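PDB 5HMQ: 3-dehydroshikimate dehydratase from Pseudomonas putida, which catalyses the dehydration of 3-dehydroshikimate to protocatechuate, using a divalent metal cation, on the pathway that degrades quinate and shikimate. Local coordinates for residues 292-296 and 370-374; 296-302 and 364-370. All coordinates share one frame; numbering follows the deposited sequence.

Contact 1 of 2, residues 292-296 and 370-374; sequences ASAYD and RVKDQ
S293 presents its hydroxyl to the backbone of D373, whose N lies 2.9 Å from S293 OG in a nearly straight hydrogen bond (165° at H). Rotation about chi1 (169°) swings OG away from the backbone N of S293 and across to the other segment; the same OG donates to A294 O. That carbonyl oxygen is therefore gripped twice, by S293 OG and by K372 N at 2.9 Å, and the two donors arrive from opposite faces of the carbonyl plane. One residue on, Y295 and V371 form an antiparallel non-hydrogen-bonded pair with both side chains on the same face of the sheet: V371 CG1 meets the edge of the tyrosine ring, 3.6 Å from Y295 CD1, while S293 O sits over the ring's centre. The phenol OH bonds to F466 O. At the far end D296 N donates to R370 O at 2.8 Å. The R370 side chain, extended from CG to NE, runs alongside D296 O, and its NH1 approaches that oxygen end-on in the guanidinium plane, at 3.3 Å; R370 NE also bridges to E299, and NH1 to D340. Backbone polar groups thus carry most of the pairing, and the serine hydroxyl prolongs it to D373, the N-cap of helix 374-383.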
ATOM      1  N   ALA C 292       2.775 -21.997 -21.567  1.00 49.30           N
ATOM      2  CA  ALA C 292       3.562 -20.811 -21.866  1.00 52.36           C
ATOM      3  C   ALA C 292       4.510 -21.077 -23.028  1.00 53.28           C
ATOM      4  O   ALA C 292       5.017 -22.187 -23.207  1.00 51.31           O
ATOM      5  CB  ALA C 292       4.357 -20.372 -20.639  1.00 49.87           C
ATOM      6  N   SER C 293       4.731 -20.043 -23.834  1.00 55.13           N
ATOM      7  CA  SER C 293       5.718 -20.128 -24.897  1.00 54.58           C
ATOM      8  C   SER C 293       7.124 -20.227 -24.316  1.00 56.82           C
ATOM      9  O   SER C 293       7.402 -19.746 -23.214  1.00 53.13           O
ATOM     10  CB  SER C 293       5.619 -18.913 -25.817  1.00 53.71           C
ATOM     11  OG  SER C 293       6.724 -18.857 -26.705  1.00 54.24           O
ATOM     12  N   ALA C 294       8.017 -20.855 -25.078  1.00 56.85           N
ATOM     13  CA  ALA C 294       9.430 -20.838 -24.738  1.00 52.29           C
ATOM     14  C   ALA C 294      10.023 -19.468 -25.041  1.00 50.43           C
ATOM     15  O   ALA C 294       9.554 -18.746 -25.926  1.00 51.53           O
ATOM     16  CB  ALA C 294      10.183 -21.922 -25.508  1.00 53.84           C
ATOM     17  N   TYR C 295      11.062 -19.107 -24.293  1.00 48.56           N
ATOM     18  CA  TYR C 295      11.686 -17.798 -24.411  1.00 47.81           C
ATOM     19  C   TYR C 295      13.126 -17.927 -24.881  1.00 48.08           C
ATOM     20  O   TYR C 295      13.786 -18.944 -24.647  1.00 49.00           O
ATOM     21  CB  TYR C 295      11.655 -17.048 -23.077  1.00 47.16           C
ATOM     22  CG  TYR C 295      10.285 -16.989 -22.451  1.00 50.20           C
ATOM     23  CD1 TYR C 295       9.278 -16.215 -23.011  1.00 49.15           C
ATOM     24  CD2 TYR C 295       9.996 -17.712 -21.302  1.00 48.16           C
ATOM     25  CE1 TYR C 295       8.023 -16.161 -22.445  1.00 47.71           C
ATOM     26  CE2 TYR C 295       8.743 -17.664 -20.729  1.00 51.55           C
ATOM     27  CZ  TYR C 295       7.761 -16.887 -21.305  1.00 49.66           C
ATOM     28  OH  TYR C 295       6.512 -16.836 -20.738  1.00 49.38           O
ATOM     29  N   ASP C 296      13.609 -16.878 -25.540  1.00 50.96           N
ATOM     30  CA  ASP C 296      15.006 -16.746 -25.940  1.00 51.54           C
ATOM     31  C   ASP C 296      15.537 -15.378 -25.526  1.00 50.96           C
ATOM     32  O   ASP C 296      16.113 -14.631 -26.321  1.00 49.89           O
ATOM     33  CB  ASP C 296      15.170 -16.974 -27.440  1.00 52.15           C
ATOM     34  CG  ASP C 296      16.622 -17.113 -27.852  1.00 52.13           C
ATOM     35  OD1 ASP C 296      17.429 -17.584 -27.024  1.00 53.15           O
ATOM     36  OD2 ASP C 296      16.957 -16.751 -28.999  1.00 52.39           O
ATOM     37  N   ARG C 370      11.695 -12.329 -26.458  1.00 50.36           N
ATOM     38  CA  ARG C 370      11.801 -13.271 -27.566  1.00 50.01           C
ATOM     39  C   ARG C 370      11.020 -14.525 -27.211  1.00 48.99           C
ATOM     40  O   ARG C 370      11.441 -15.298 -26.349  1.00 53.95           O
ATOM     41  CB  ARG C 370      13.256 -13.610 -27.860  1.00 53.44           C
ATOM     42  CG  ARG C 370      14.035 -12.533 -28.581  1.00 54.92           C
ATOM     43  CD  ARG C 370      15.224 -13.135 -29.303  1.00 56.82           C
ATOM     44  NE  ARG C 370      16.126 -12.111 -29.818  1.00 59.61           N
ATOM     45  CZ  ARG C 370      17.273 -11.766 -29.243  1.00 59.53           C
ATOM     46  NH1 ARG C 370      17.670 -12.366 -28.127  1.00 55.57           N
ATOM     47  NH2 ARG C 370      18.029 -10.822 -29.789  1.00 61.92           N
ATOM     48  N   VAL C 371       9.884 -14.729 -27.867  1.00 53.67           N
ATOM     49  CA  VAL C 371       9.038 -15.889 -27.622  1.00 57.52           C
ATOM     50  C   VAL C 371       9.028 -16.757 -28.872  1.00 56.88           C
ATOM     51  O   VAL C 371       9.013 -16.244 -29.998  1.00 55.41           O
ATOM     52  CB  VAL C 371       7.608 -15.484 -27.208  1.00 57.20           C
ATOM     53  CG1 VAL C 371       7.637 -14.735 -25.885  1.00 54.90           C
ATOM     54  CG2 VAL C 371       6.944 -14.641 -28.287  1.00 55.32           C
ATOM     55  N   LYS C 372       9.051 -18.076 -28.672  1.00 57.02           N
ATOM     56  CA  LYS C 372       9.030 -18.995 -29.803  1.00 59.45           C
ATOM     57  C   LYS C 372       7.641 -19.093 -30.416  1.00 61.97           C
ATOM     58  O   LYS C 372       7.499 -19.099 -31.644  1.00 63.10           O
ATOM     59  CB  LYS C 372       9.521 -20.376 -29.374  1.00 62.11           C
ATOM     60  CG  LYS C 372       9.560 -21.383 -30.503  1.00 65.71           C
ATOM     61  CD  LYS C 372      10.249 -22.658 -30.071  1.00 67.62           C
ATOM     62  CE  LYS C 372      10.484 -23.579 -31.247  1.00 68.35           C
ATOM     63  NZ  LYS C 372      11.645 -24.476 -31.000  1.00 68.48           N
ATOM     64  N   ASP C 373       6.612 -19.173 -29.578  1.00 58.70           N
ATOM     65  CA  ASP C 373       5.225 -19.283 -30.021  1.00 59.76           C
ATOM     66  C   ASP C 373       4.503 -18.017 -29.567  1.00 61.96           C
ATOM     67  O   ASP C 373       4.072 -17.917 -28.414  1.00 63.47           O
ATOM     68  CB  ASP C 373       4.577 -20.546 -29.458  1.00 55.32           C
ATOM     69  CG  ASP C 373       3.259 -20.881 -30.130  1.00 56.36           C
ATOM     70  OD1 ASP C 373       2.665 -19.990 -30.772  1.00 56.18           O
ATOM     71  OD2 ASP C 373       2.819 -22.045 -30.018  1.00 57.93           O
ATOM     72  N   GLN C 374       4.363 -17.060 -30.485  1.00 59.24           N
ATOM     73  CA  GLN C 374       3.775 -15.770 -30.137  1.00 58.93           C
ATOM     74  C   GLN C 374       2.303 -15.904 -29.762  1.00 59.00           C
ATOM     75  O   GLN C 374       1.846 -15.289 -28.793  1.00 58.24           O
ATOM     76  CB  GLN C 374       3.949 -14.796 -31.302  1.00 57.35           C
ATOM     77  CG  GLN C 374       3.089 -13.552 -31.226  1.00 59.18           C
ATOM     78  CD  GLN C 374       3.184 -12.716 -32.486  1.00 60.26           C
ATOM     79  OE1 GLN C 374       4.105 -11.914 -32.647  1.00 58.47           O
ATOM     80  NE2 GLN C 374       2.232 -12.906 -33.393  1.00 61.35           N
TER

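Contact 2 of 2, residues 296-302 and 364-370; sequences DGVEFLE and LCATALR
A368 O receives two backbone N-H groups, a firm one from E299 N at 2.7 Å and a weak, longer one from F300 N. The E299 donor stands above the carbonyl plane, 36° out of it and not on a lone pair. E299 and F300 both face A368, which makes a classic beta bulge, and the register slips by one between V298 and F300. A second one lies at the other end, where C365 N, in the carbonyl plane, and A366 N, weakly, both face E302 O. Between the bulges A368 N bonds to F300 O at 2.9 Å and E302 N to A366 O at 3.0 Å.

The side chain of F300 takes the position between its backbone N and carbonyl carbon (chi1 62°), which lays the ring over A368: the methyl CB stands 3.4 Å from the ring centroid and 12° off its normal, a CH-pi contact. E302 shares this face, its extended chain bringing OE1 to 3.3 Å from A366 CB; Y412 and N346 bind its buried carboxylate oxygens. Bent at chi2, E299 turns OE1 back to R370 NE at 2.6 Å, a salt bridge whose hydrogen bond is weak, with a bent N-H...O; the carboxylate and guanidinium planes are steeply inclined. E299 OE2 is held by Y424 OH, and V298 O lies above one face of the guanidinium, toward its rim.

On the other face L301 and T367 point the same way side by side, and L301 CB packs on L364 CD1 at 3.7 Å. All three touch M446 of strand 440-450, and the side chain of L301 is about 13 Å from the bound magnesium ion. Antiparallel central strands of a mixed sheet, packed by one face against the second VOC module, are consistent with the HPPD-like, vicinal oxygen chelate fold of the C-terminal domain.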
ATOM      1  N   ASP C 296      13.609 -16.878 -25.540  1.00 50.96           N
ATOM      2  CA  ASP C 296      15.006 -16.746 -25.940  1.00 51.54           C
ATOM      3  C   ASP C 296      15.537 -15.378 -25.526  1.00 50.96           C
ATOM      4  O   ASP C 296      16.113 -14.631 -26.321  1.00 49.89           O
ATOM      5  CB  ASP C 296      15.170 -16.974 -27.440  1.00 52.15           C
ATOM      6  CG  ASP C 296      16.622 -17.113 -27.852  1.00 52.13           C
ATOM      7  OD1 ASP C 296      17.429 -17.584 -27.024  1.00 53.15           O
ATOM      8  OD2 ASP C 296      16.957 -16.751 -28.999  1.00 52.39           O
ATOM      9  N   GLY C 297      15.340 -15.034 -24.256  1.00 51.68           N
ATOM     10  CA  GLY C 297      15.852 -13.787 -23.725  1.00 52.52           C
ATOM     11  C   GLY C 297      15.041 -12.573 -24.149  1.00 50.69           C
ATOM     12  O   GLY C 297      13.902 -12.666 -24.623  1.00 47.14           O
ATOM     13  N   VAL C 298      15.652 -11.408 -23.959  1.00 50.61           N
ATOM     14  CA  VAL C 298      15.019 -10.125 -24.240  1.00 48.92           C
ATOM     15  C   VAL C 298      15.322  -9.721 -25.677  1.00 50.94           C
ATOM     16  O   VAL C 298      16.483  -9.727 -26.102  1.00 50.79           O
ATOM     17  CB  VAL C 298      15.504  -9.048 -23.255  1.00 47.61           C
ATOM     18  CG1 VAL C 298      14.965  -7.683 -23.652  1.00 45.51           C
ATOM     19  CG2 VAL C 298      15.091  -9.400 -21.834  1.00 45.64           C
ATOM     20  N   GLU C 299      14.275  -9.371 -26.429  1.00 53.02           N
ATOM     21  CA  GLU C 299      14.483  -8.855 -27.777  1.00 52.08           C
ATOM     22  C   GLU C 299      15.017  -7.427 -27.744  1.00 50.92           C
ATOM     23  O   GLU C 299      16.034  -7.123 -28.378  1.00 50.63           O
ATOM     24  CB  GLU C 299      13.188  -8.930 -28.584  1.00 50.64           C
ATOM     25  CG  GLU C 299      13.323  -8.356 -29.985  1.00 52.23           C
ATOM     26  CD  GLU C 299      14.483  -8.955 -30.758  1.00 53.18           C
ATOM     27  OE1 GLU C 299      14.609 -10.197 -30.790  1.00 55.12           O
ATOM     28  OE2 GLU C 299      15.277  -8.178 -31.326  1.00 53.02           O
ATOM     29  N   PHE C 300      14.345  -6.537 -27.018  1.00 48.26           N
ATOM     30  CA  PHE C 300      14.891  -5.203 -26.811  1.00 48.38           C
ATOM     31  C   PHE C 300      14.290  -4.584 -25.558  1.00 49.55           C
ATOM     32  O   PHE C 300      13.236  -5.003 -25.072  1.00 50.12           O
ATOM     33  CB  PHE C 300      14.674  -4.290 -28.032  1.00 48.91           C
ATOM     34  CG  PHE C 300      13.227  -4.025 -28.374  1.00 49.53           C
ATOM     35  CD1 PHE C 300      12.473  -3.112 -27.648  1.00 48.17           C
ATOM     36  CD2 PHE C 300      12.638  -4.654 -29.459  1.00 48.32           C
ATOM     37  CE1 PHE C 300      11.154  -2.864 -27.977  1.00 47.38           C
ATOM     38  CE2 PHE C 300      11.322  -4.404 -29.797  1.00 48.69           C
ATOM     39  CZ  PHE C 300      10.577  -3.511 -29.053  1.00 46.19           C
ATOM     40  N   LEU C 301      14.996  -3.584 -25.040  1.00 46.69           N
ATOM     41  CA  LEU C 301      14.508  -2.726 -23.973  1.00 46.14           C
ATOM     42  C   LEU C 301      14.092  -1.391 -24.573  1.00 45.69           C
ATOM     43  O   LEU C 301      14.786  -0.849 -25.439  1.00 47.58           O
ATOM     44  CB  LEU C 301      15.584  -2.508 -22.907  1.00 45.45           C
ATOM     45  CG  LEU C 301      16.162  -3.742 -22.208  1.00 46.19           C
ATOM     46  CD1 LEU C 301      17.224  -3.335 -21.199  1.00 46.55           C
ATOM     47  CD2 LEU C 301      15.063  -4.540 -21.525  1.00 45.73           C
ATOM     48  N   GLU C 302      12.946  -0.878 -24.134  1.00 44.90           N
ATOM     49  CA  GLU C 302      12.436   0.411 -24.588  1.00 45.05           C
ATOM     50  C   GLU C 302      12.423   1.380 -23.411  1.00 45.54           C
ATOM     51  O   GLU C 302      11.739   1.138 -22.411  1.00 45.48           O
ATOM     52  CB  GLU C 302      11.037   0.279 -25.190  1.00 43.18           C
ATOM     53  CG  GLU C 302      10.493   1.585 -25.754  1.00 46.93           C
ATOM     54  CD  GLU C 302       9.082   1.459 -26.306  1.00 49.84           C
ATOM     55  OE1 GLU C 302       8.513   0.348 -26.259  1.00 48.95           O
ATOM     56  OE2 GLU C 302       8.540   2.478 -26.786  1.00 51.41           O
ATOM     57  N   LEU C 364      12.236   2.485 -17.864  1.00 41.41           N
ATOM     58  CA  LEU C 364      11.917   1.416 -18.803  1.00 44.75           C
ATOM     59  C   LEU C 364      10.405   1.347 -18.960  1.00 45.24           C
ATOM     60  O   LEU C 364       9.691   0.965 -18.027  1.00 45.98           O
ATOM     61  CB  LEU C 364      12.475   0.083 -18.317  1.00 41.94           C
ATOM     62  CG  LEU C 364      12.295  -1.100 -19.271  1.00 43.37           C
ATOM     63  CD1 LEU C 364      13.205  -0.952 -20.478  1.00 43.99           C
ATOM     64  CD2 LEU C 364      12.556  -2.416 -18.560  1.00 43.38           C
ATOM     65  N   CYS C 365       9.911   1.726 -20.135  1.00 44.37           N
ATOM     66  CA  CYS C 365       8.479   1.723 -20.385  1.00 45.04           C
ATOM     67  C   CYS C 365       7.997   0.445 -21.054  1.00 45.83           C
ATOM     68  O   CYS C 365       6.785   0.215 -21.105  1.00 46.28           O
ATOM     69  CB  CYS C 365       8.083   2.931 -21.242  1.00 44.31           C
ATOM     70  SG  CYS C 365       8.761   2.933 -22.913  1.00 45.45           S
ATOM     71  N   ALA C 366       8.901  -0.384 -21.571  1.00 45.13           N
ATOM     72  CA  ALA C 366       8.484  -1.625 -22.207  1.00 45.54           C
ATOM     73  C   ALA C 366       9.677  -2.551 -22.371  1.00 47.21           C
ATOM     74  O   ALA C 366      10.826  -2.106 -22.446  1.00 48.56           O
ATOM     75  CB  ALA C 366       7.830  -1.364 -23.565  1.00 44.15           C
ATOM     76  N   THR C 367       9.383  -3.848 -22.426  1.00 48.59           N
ATOM     77  CA  THR C 367      10.368  -4.880 -22.712  1.00 47.63           C
ATOM     78  C   THR C 367       9.796  -5.819 -23.757  1.00 49.53           C
ATOM     79  O   THR C 367       8.696  -6.355 -23.577  1.00 51.40           O
ATOM     80  CB  THR C 367      10.745  -5.675 -21.457  1.00 45.78           C
ATOM     81  OG1 THR C 367      11.333  -4.797 -20.492  1.00 49.07           O
ATOM     82  CG2 THR C 367      11.733  -6.778 -21.802  1.00 44.67           C
ATOM     83  N   ALA C 368      10.530  -6.000 -24.852  1.00 48.05           N
ATOM     84  CA  ALA C 368      10.178  -7.003 -25.846  1.00 47.06           C
ATOM     85  C   ALA C 368      10.858  -8.317 -25.493  1.00 48.99           C
ATOM     86  O   ALA C 368      12.083  -8.365 -25.320  1.00 49.57           O
ATOM     87  CB  ALA C 368      10.575  -6.562 -27.253  1.00 46.84           C
ATOM     88  N   LEU C 369      10.061  -9.375 -25.377  1.00 48.23           N
ATOM     89  CA  LEU C 369      10.564 -10.700 -25.058  1.00 48.44           C
ATOM     90  C   LEU C 369      10.629 -11.540 -26.327  1.00 49.95           C
ATOM     91  O   LEU C 369       9.722 -11.488 -27.166  1.00 48.48           O
ATOM     92  CB  LEU C 369       9.657 -11.373 -24.027  1.00 49.14           C
ATOM     93  CG  LEU C 369       9.230 -10.524 -22.836  1.00 49.81           C
ATOM     94  CD1 LEU C 369       8.116 -11.246 -22.084  1.00 50.33           C
ATOM     95  CD2 LEU C 369      10.409 -10.205 -21.910  1.00 50.61           C
ATOM     96  N   ARG C 370      11.695 -12.329 -26.458  1.00 50.36           N
ATOM     97  CA  ARG C 370      11.801 -13.271 -27.566  1.00 50.01           C
ATOM     98  C   ARG C 370      11.020 -14.525 -27.211  1.00 48.99           C
ATOM     99  O   ARG C 370      11.441 -15.298 -26.349  1.00 53.95           O
ATOM    100  CB  ARG C 370      13.256 -13.610 -27.860  1.00 53.44           C
ATOM    101  CG  ARG C 370      14.035 -12.533 -28.581  1.00 54.92           C
ATOM    102  CD  ARG C 370      15.224 -13.135 -29.303  1.00 56.82           C
ATOM    103  NE  ARG C 370      16.126 -12.111 -29.818  1.00 59.61           N
ATOM    104  CZ  ARG C 370      17.273 -11.766 -29.243  1.00 59.53           C
ATOM    105  NH1 ARG C 370      17.670 -12.366 -28.127  1.00 55.57           N
ATOM    106  NH2 ARG C 370      18.029 -10.822 -29.789  1.00 61.92           N
TER

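Entering from the N-terminal side, the chain passes through 292-296 into strand 295-304, runs by way of helix 307-319, three strands and helix 352-360, and returns antiparallel along strand 363-371. Contact 2 closes the inner loop, with 61 residues between its segments; contact 1 closes the outer one, with 73, so contact 2 is nested within it. The two share D296 and R370, and their centres lie 12 Å apart along the same strand pair. Contact 2 joins the strands inside the mixed sheet that includes the first VOC module, flanked by strands 341-346 and 410-414. Contact 1 continues the pairing to the start of strand 295-304 and the end of strand 363-371, beyond which the chain enters helix 374-383.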